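Local coordinates for encapsidation protein (Bacillus phage phi29, PDB 5HD9) that probably serves as the ATPase of the phage DNA packaging motor, coupling ATP hydrolysis to the movement of the viral genome into the capsid, at residues Pro35-Arg38 / Phe39-Gly43; Gln68-Pro71 / Asp72-Leu75. All blocks are in the same frame, centred on the assembly; numbering follows the deposited sequence.

Contact 1. Residues Pro35-Arg38 / Phe39-Gly43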
ATOM      1  N   PRO A  35       8.822   1.646  -2.690  1.00 11.92           N
ATOM      2  CA  PRO A  35       9.309   0.281  -2.436  1.00 11.75           C
ATOM      3  C   PRO A  35      10.349  -0.205  -3.449  1.00 10.75           C
ATOM      4  O   PRO A  35      11.226  -0.985  -3.084  1.00 10.39           O
ATOM      5  CB  PRO A  35       8.035  -0.573  -2.512  1.00 13.25           C
ATOM      6  CG  PRO A  35       7.027   0.273  -3.220  1.00 15.34           C
ATOM      7  CD  PRO A  35       7.364   1.683  -2.891  1.00 12.16           C
ATOM      8  N   ILE A  36      10.256   0.244  -4.697  1.00 11.31           N
ATOM      9  CA  ILE A  36      11.249  -0.118  -5.702  1.00 12.79           C
ATOM     10  C   ILE A  36      12.616   0.427  -5.292  1.00 13.14           C
ATOM     11  O   ILE A  36      13.630  -0.254  -5.439  1.00 13.01           O
ATOM     12  CB  ILE A  36      10.866   0.409  -7.104  1.00 12.93           C
ATOM     13  CG1 ILE A  36       9.672  -0.379  -7.641  1.00 13.19           C
ATOM     14  CG2 ILE A  36      12.036   0.281  -8.077  1.00 14.91           C
ATOM     15  CD1 ILE A  36       9.036   0.217  -8.871  1.00 14.20           C
ATOM     16  N   ASN A  37      12.639   1.648  -4.768  1.00 12.35           N
ATOM     17  CA  ASN A  37      13.883   2.246  -4.298  1.00 12.98           C
ATOM     18  C   ASN A  37      14.430   1.520  -3.075  1.00 12.35           C
ATOM     19  O   ASN A  37      15.645   1.378  -2.930  1.00 13.02           O
ATOM     20  CB  ASN A  37      13.686   3.729  -3.970  1.00 17.09           C
ATOM     21  CG  ASN A  37      13.982   4.632  -5.152  1.00 23.21           C
ATOM     22  OD1 ASN A  37      15.113   4.688  -5.638  1.00 27.98           O
ATOM     23  ND2 ASN A  37      12.971   5.362  -5.605  1.00 25.46           N
ATOM     24  N   ARG A  38      13.537   1.066  -2.195  1.00 11.15           N
ATOM     25  CA  ARG A  38      13.963   0.361  -0.991  1.00 13.07           C
ATOM     26  C   ARG A  38      14.609  -0.971  -1.368  1.00 13.84           C
ATOM     27  O   ARG A  38      15.569  -1.399  -0.726  1.00 13.67           O
ATOM     28  CB  ARG A  38      12.792   0.121  -0.029  1.00 16.07           C
ATOM     29  CG  ARG A  38      12.144   1.380   0.548  1.00 19.41           C
ATOM     30  CD  ARG A  38      13.117   2.290   1.298  1.00 18.76           C
ATOM     31  NE  ARG A  38      13.682   1.662   2.489  1.00 17.02           N
ATOM     32  CZ  ARG A  38      14.459   2.286   3.370  1.00 17.28           C
ATOM     33  NH1 ARG A  38      14.773   3.565   3.202  1.00 18.15           N
ATOM     34  NH2 ARG A  38      14.928   1.633   4.422  1.00 17.62           N
ATOM     35  N   PHE A  39      14.098  -1.622  -2.411  1.00 11.58           N
ATOM     36  CA  PHE A  39      14.685  -2.889  -2.838  1.00 12.81           C
ATOM     37  C   PHE A  39      16.051  -2.676  -3.473  1.00 12.64           C
ATOM     38  O   PHE A  39      17.007  -3.385  -3.162  1.00 14.11           O
ATOM     39  CB  PHE A  39      13.794  -3.631  -3.833  1.00 12.12           C
ATOM     40  CG  PHE A  39      14.360  -4.967  -4.232  1.00 13.00           C
ATOM     41  CD1 PHE A  39      14.215  -6.066  -3.400  1.00 12.29           C
ATOM     42  CD2 PHE A  39      15.075  -5.114  -5.408  1.00 12.96           C
ATOM     43  CE1 PHE A  39      14.754  -7.292  -3.746  1.00 15.23           C
ATOM     44  CE2 PHE A  39      15.615  -6.339  -5.760  1.00 14.41           C
ATOM     45  CZ  PHE A  39      15.454  -7.427  -4.926  1.00 16.16           C
ATOM     46  N   ILE A  40      16.132  -1.703  -4.374  1.00 13.19           N
ATOM     47  CA  ILE A  40      17.372  -1.417  -5.081  1.00 14.16           C
ATOM     48  C   ILE A  40      18.465  -1.006  -4.098  1.00 14.20           C
ATOM     49  O   ILE A  40      19.615  -1.431  -4.225  1.00 15.39           O
ATOM     50  CB  ILE A  40      17.168  -0.315  -6.143  1.00 15.07           C
ATOM     51  CG1 ILE A  40      16.292  -0.851  -7.278  1.00 14.61           C
ATOM     52  CG2 ILE A  40      18.508   0.173  -6.696  1.00 20.20           C
ATOM     53  CD1 ILE A  40      15.882   0.186  -8.303  1.00 16.20           C
ATOM     54  N   LYS A  41      18.105  -0.185  -3.117  1.00 13.75           N
ATOM     55  CA  LYS A  41      19.071   0.288  -2.127  1.00 16.89           C
ATOM     56  C   LYS A  41      19.420  -0.776  -1.088  1.00 16.11           C
ATOM     57  O   LYS A  41      20.599  -1.019  -0.817  1.00 17.87           O
ATOM     58  CB  LYS A  41      18.541   1.527  -1.400  1.00 19.10           C
ATOM     59  CG  LYS A  41      18.473   2.791  -2.235  1.00 24.34           C
ATOM     60  CD  LYS A  41      18.056   3.972  -1.365  1.00 35.93           C
ATOM     61  CE  LYS A  41      17.822   5.240  -2.174  1.00 46.23           C
ATOM     62  NZ  LYS A  41      18.683   5.321  -3.387  1.00 52.34           N
ATOM     63  N   TYR A  42      18.396  -1.403  -0.510  1.00 14.35           N
ATOM     64  CA  TYR A  42      18.572  -2.216   0.695  1.00 14.74           C
ATOM     65  C   TYR A  42      18.049  -3.651   0.579  1.00 12.70           C
ATOM     66  O   TYR A  42      18.141  -4.425   1.532  1.00 15.39           O
ATOM     67  CB  TYR A  42      17.887  -1.524   1.875  1.00 15.23           C
ATOM     68  CG  TYR A  42      18.323  -0.090   2.070  1.00 18.78           C
ATOM     69  CD1 TYR A  42      19.621   0.213   2.455  1.00 20.64           C
ATOM     70  CD2 TYR A  42      17.436   0.961   1.871  1.00 21.33           C
ATOM     71  CE1 TYR A  42      20.027   1.524   2.632  1.00 28.51           C
ATOM     72  CE2 TYR A  42      17.833   2.272   2.047  1.00 24.45           C
ATOM     73  CZ  TYR A  42      19.127   2.548   2.427  1.00 26.76           C
ATOM     74  OH  TYR A  42      19.523   3.853   2.604  1.00 26.14           O
ATOM     75  N   GLY A  43      17.505  -4.008  -0.580  1.00 12.65           N
ATOM     76  CA  GLY A  43      16.989  -5.350  -0.792  1.00 14.26           C
ATOM     77  C   GLY A  43      15.703  -5.629  -0.034  1.00 12.62           C
ATOM     78  O   GLY A  43      15.295  -6.783   0.111  1.00 12.12           O
TER

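Contact 2. Residues Gln68-Pro71 / Asp72-Leu75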
ATOM      1  N   GLN A  68      10.111   4.693 -16.416  1.00 26.26           N
ATOM      2  CA  GLN A  68      11.005   5.765 -16.837  1.00 27.87           C
ATOM      3  C   GLN A  68      11.882   6.252 -15.679  1.00 26.06           C
ATOM      4  O   GLN A  68      12.880   6.934 -15.898  1.00 27.95           O
ATOM      5  CB  GLN A  68      10.208   6.939 -17.419  1.00 33.75           C
ATOM      6  CG  GLN A  68       9.035   6.536 -18.314  1.00 36.60           C
ATOM      7  CD  GLN A  68       9.424   5.565 -19.418  1.00 35.99           C
ATOM      8  OE1 GLN A  68      10.557   5.571 -19.899  1.00 32.98           O
ATOM      9  NE2 GLN A  68       8.480   4.723 -19.822  1.00 36.30           N
ATOM     10  N   GLU A  69      11.513   5.897 -14.451  1.00 24.08           N
ATOM     11  CA  GLU A  69      12.287   6.278 -13.269  1.00 24.36           C
ATOM     12  C   GLU A  69      13.486   5.371 -13.027  1.00 22.70           C
ATOM     13  O   GLU A  69      14.437   5.755 -12.342  1.00 22.71           O
ATOM     14  CB  GLU A  69      11.400   6.258 -12.026  1.00 29.14           C
ATOM     15  CG  GLU A  69      10.374   7.381 -11.986  1.00 39.78           C
ATOM     16  CD  GLU A  69      10.645   8.437 -10.901  1.00 47.43           C
ATOM     17  OE1 GLU A  69      11.574   8.257 -10.084  1.00 43.85           O
ATOM     18  OE2 GLU A  69       9.922   9.454 -10.865  1.00 54.61           O
ATOM     19  N   PHE A  70      13.423   4.162 -13.575  1.00 22.53           N
ATOM     20  CA  PHE A  70      14.455   3.157 -13.354  1.00 25.13           C
ATOM     21  C   PHE A  70      14.894   2.541 -14.678  1.00 23.12           C
ATOM     22  O   PHE A  70      14.769   1.332 -14.875  1.00 24.11           O
ATOM     23  CB  PHE A  70      13.943   2.062 -12.413  1.00 22.78           C
ATOM     24  CG  PHE A  70      13.388   2.582 -11.114  1.00 19.78           C
ATOM     25  CD1 PHE A  70      14.221   2.833 -10.037  1.00 20.02           C
ATOM     26  CD2 PHE A  70      12.029   2.817 -10.972  1.00 18.27           C
ATOM     27  CE1 PHE A  70      13.711   3.312  -8.843  1.00 25.56           C
ATOM     28  CE2 PHE A  70      11.512   3.297  -9.779  1.00 18.21           C
ATOM     29  CZ  PHE A  70      12.354   3.542  -8.714  1.00 22.19           C
ATOM     30  N   PRO A  71      15.416   3.371 -15.592  1.00 25.97           N
ATOM     31  CA  PRO A  71      15.753   2.884 -16.934  1.00 29.84           C
ATOM     32  C   PRO A  71      16.852   1.821 -16.937  1.00 30.45           C
ATOM     33  O   PRO A  71      16.847   0.949 -17.806  1.00 32.09           O
ATOM     34  CB  PRO A  71      16.223   4.152 -17.655  1.00 33.12           C
ATOM     35  CG  PRO A  71      16.713   5.041 -16.566  1.00 29.69           C
ATOM     36  CD  PRO A  71      15.799   4.781 -15.407  1.00 27.04           C
ATOM     37  N   ASP A  72      17.771   1.891 -15.978  1.00 26.74           N
ATOM     38  CA  ASP A  72      18.909   0.973 -15.928  1.00 31.12           C
ATOM     39  C   ASP A  72      18.659  -0.201 -14.987  1.00 28.16           C
ATOM     40  O   ASP A  72      19.597  -0.865 -14.543  1.00 27.05           O
ATOM     41  CB  ASP A  72      20.171   1.723 -15.503  1.00 37.48           C
ATOM     42  CG  ASP A  72      20.533   2.843 -16.463  1.00 44.65           C
ATOM     43  OD1 ASP A  72      20.546   2.593 -17.688  1.00 43.16           O
ATOM     44  OD2 ASP A  72      20.790   3.973 -15.998  1.00 50.85           O
ATOM     45  N   HIS A  73      17.389  -0.441 -14.683  1.00 24.27           N
ATOM     46  CA  HIS A  73      16.984  -1.610 -13.917  1.00 25.81           C
ATOM     47  C   HIS A  73      15.922  -2.359 -14.707  1.00 24.48           C
ATOM     48  O   HIS A  73      15.061  -1.743 -15.337  1.00 27.26           O
ATOM     49  CB  HIS A  73      16.458  -1.208 -12.537  1.00 25.06           C
ATOM     50  CG  HIS A  73      17.512  -0.670 -11.623  1.00 24.82           C
ATOM     51  ND1 HIS A  73      18.327  -1.481 -10.861  1.00 24.20           N
ATOM     52  CD2 HIS A  73      17.888   0.605 -11.347  1.00 24.36           C
ATOM     53  CE1 HIS A  73      19.157  -0.732 -10.159  1.00 24.37           C
ATOM     54  NE2 HIS A  73      18.913   0.532 -10.432  1.00 26.04           N
ATOM     55  N   GLU A  74      15.994  -3.685 -14.691  1.00 20.63           N
ATOM     56  CA  GLU A  74      15.023  -4.502 -15.406  1.00 22.11           C
ATOM     57  C   GLU A  74      13.862  -4.837 -14.475  1.00 19.67           C
ATOM     58  O   GLU A  74      14.012  -5.599 -13.518  1.00 20.64           O
ATOM     59  CB  GLU A  74      15.681  -5.775 -15.951  1.00 27.30           C
ATOM     60  CG  GLU A  74      15.069  -6.304 -17.247  1.00 40.03           C
ATOM     61  CD  GLU A  74      15.049  -5.263 -18.358  1.00 53.55           C
ATOM     62  OE1 GLU A  74      15.950  -4.396 -18.383  1.00 60.16           O
ATOM     63  OE2 GLU A  74      14.127  -5.304 -19.200  1.00 54.89           O
ATOM     64  N   LEU A  75      12.708  -4.243 -14.762  1.00 17.85           N
ATOM     65  CA  LEU A  75      11.510  -4.422 -13.954  1.00 18.14           C
ATOM     66  C   LEU A  75      10.562  -5.395 -14.643  1.00 19.22           C
ATOM     67  O   LEU A  75      10.065  -5.119 -15.735  1.00 19.63           O
ATOM     68  CB  LEU A  75      10.822  -3.077 -13.717  1.00 19.52           C
ATOM     69  CG  LEU A  75      11.745  -1.951 -13.244  1.00 19.53           C
ATOM     70  CD1 LEU A  75      10.990  -0.635 -13.170  1.00 21.85           C
ATOM     71  CD2 LEU A  75      12.374  -2.289 -11.897  1.00 16.50           C
TER
HETATM   72  O   HOH W   1      14.838  -1.144 -18.400  1.00 43.80           O

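Contact 1. Residues Pro35-Arg38 / Phe39-Gly43
Arg38 and Tyr42, one helical turn apart, bring a guanidinium against an aromatic ring near the end of the helix that ends at Tyr42. From CB, which lies close to the backbone N of Phe39, CG of Arg38 stands anti to the carbonyl carbon, and the chain then folds at chi2 (-57°) and chi3 (-64°), bringing its guanidinium beside CD2 and CE2 of the Tyr42 ring. NE approaches CD2, and CZ lies 3.6 Å from both CD2 and CE2 of Tyr42. Farther out, NH1 of Arg38 reaches Tyr42 CE2 at 3.5 Å. CD2 thus sits over the centre of one guanidinium face, but the two planes are inclined by 45°, so the groups meet obliquely and not as a parallel stack. The tip is also tied down by charge, because NH2 forms a salt bridge with Glu44, just beyond the helix. On another flank Ile36 and Ile40 run alongside each other, with Ile36 CG2 3.9 Å from Ile40 CD1. Along the backbone run the i to i+4 bonds, among them Lys41 N to Asn37 O (2.9 Å) and Tyr42 N to Arg38 O (2.8 Å). Gly43 then leaves the helix with positive phi, while its N is bonded to Phe39 O. This is the C-terminal end of helix 26-42, whose first turn carries part of what is probably a Walker A P-loop, consistent with the ASCE fold. Pro35 and Phe39 pack on strand 45-50, Phe39 reaches strands 81-84 and 87-94 as well, and Ile36 and Ile40 turn to the loop that precedes strand 75-78.

Contact 2. Residues Gln68-Pro71 / Asp72-Leu75
Phe70 to His73 form a type I beta turn, closed by a bond from His73 N to Phe70 O (3.2 Å) in which the donor stands well above the carbonyl plane, 60° out of it. Pro71 and Asp72 occupy the two corners and lie at the surface. Across the turn the CB atoms of Phe70 and His73 approach to 4.1 Å, and CD2 of the imidazole lies at the edge of the phenyl ring, near its plane. With CG anti to the carbonyl carbon (chi1 -53°), the ring of Phe70 leads away from the turn toward helix 26-42. Leu75, at the start of strand 75-78, adds its CD1 at 4.1 Å from Phe70 CB. A water molecule lies within bonding distance of Pro71 O (3.0 Å) and His73 O (3.1 Å), though it has more acceptors near it than protons to give. Asp85 receives a hydrogen bond from the Glu74 backbone N and another hydrogen bond links it to His73 ND1, which restrains the imidazole. The turn is therefore two-sided: two of its carbonyls approach a water, whereas the phenyl ring packs on Ile36, Ile40 and the amide of Asn37, and the nearby carboxylate would be expected to favour a protonated imidazole.

How the contacts relate
Contacts 1 and 2 meet directly through Phe70, which packs on Ile36, Asn37 and Ile40, its CZ 3.3 Å from Ile36 CG2. His73 CE1 also packs on Ile40 CG2, so the turn touches the helix through both aromatic side chains. Contact 1, partly buried, belongs to a helix kinked at Pro35 and laid on the sheet, and ends in a charged, more exposed flank. Contact 2 is a surface turn that leads into strand 75-78, further from the centre of the chain; one backbone bond closes it, and its single buried residue faces the helix.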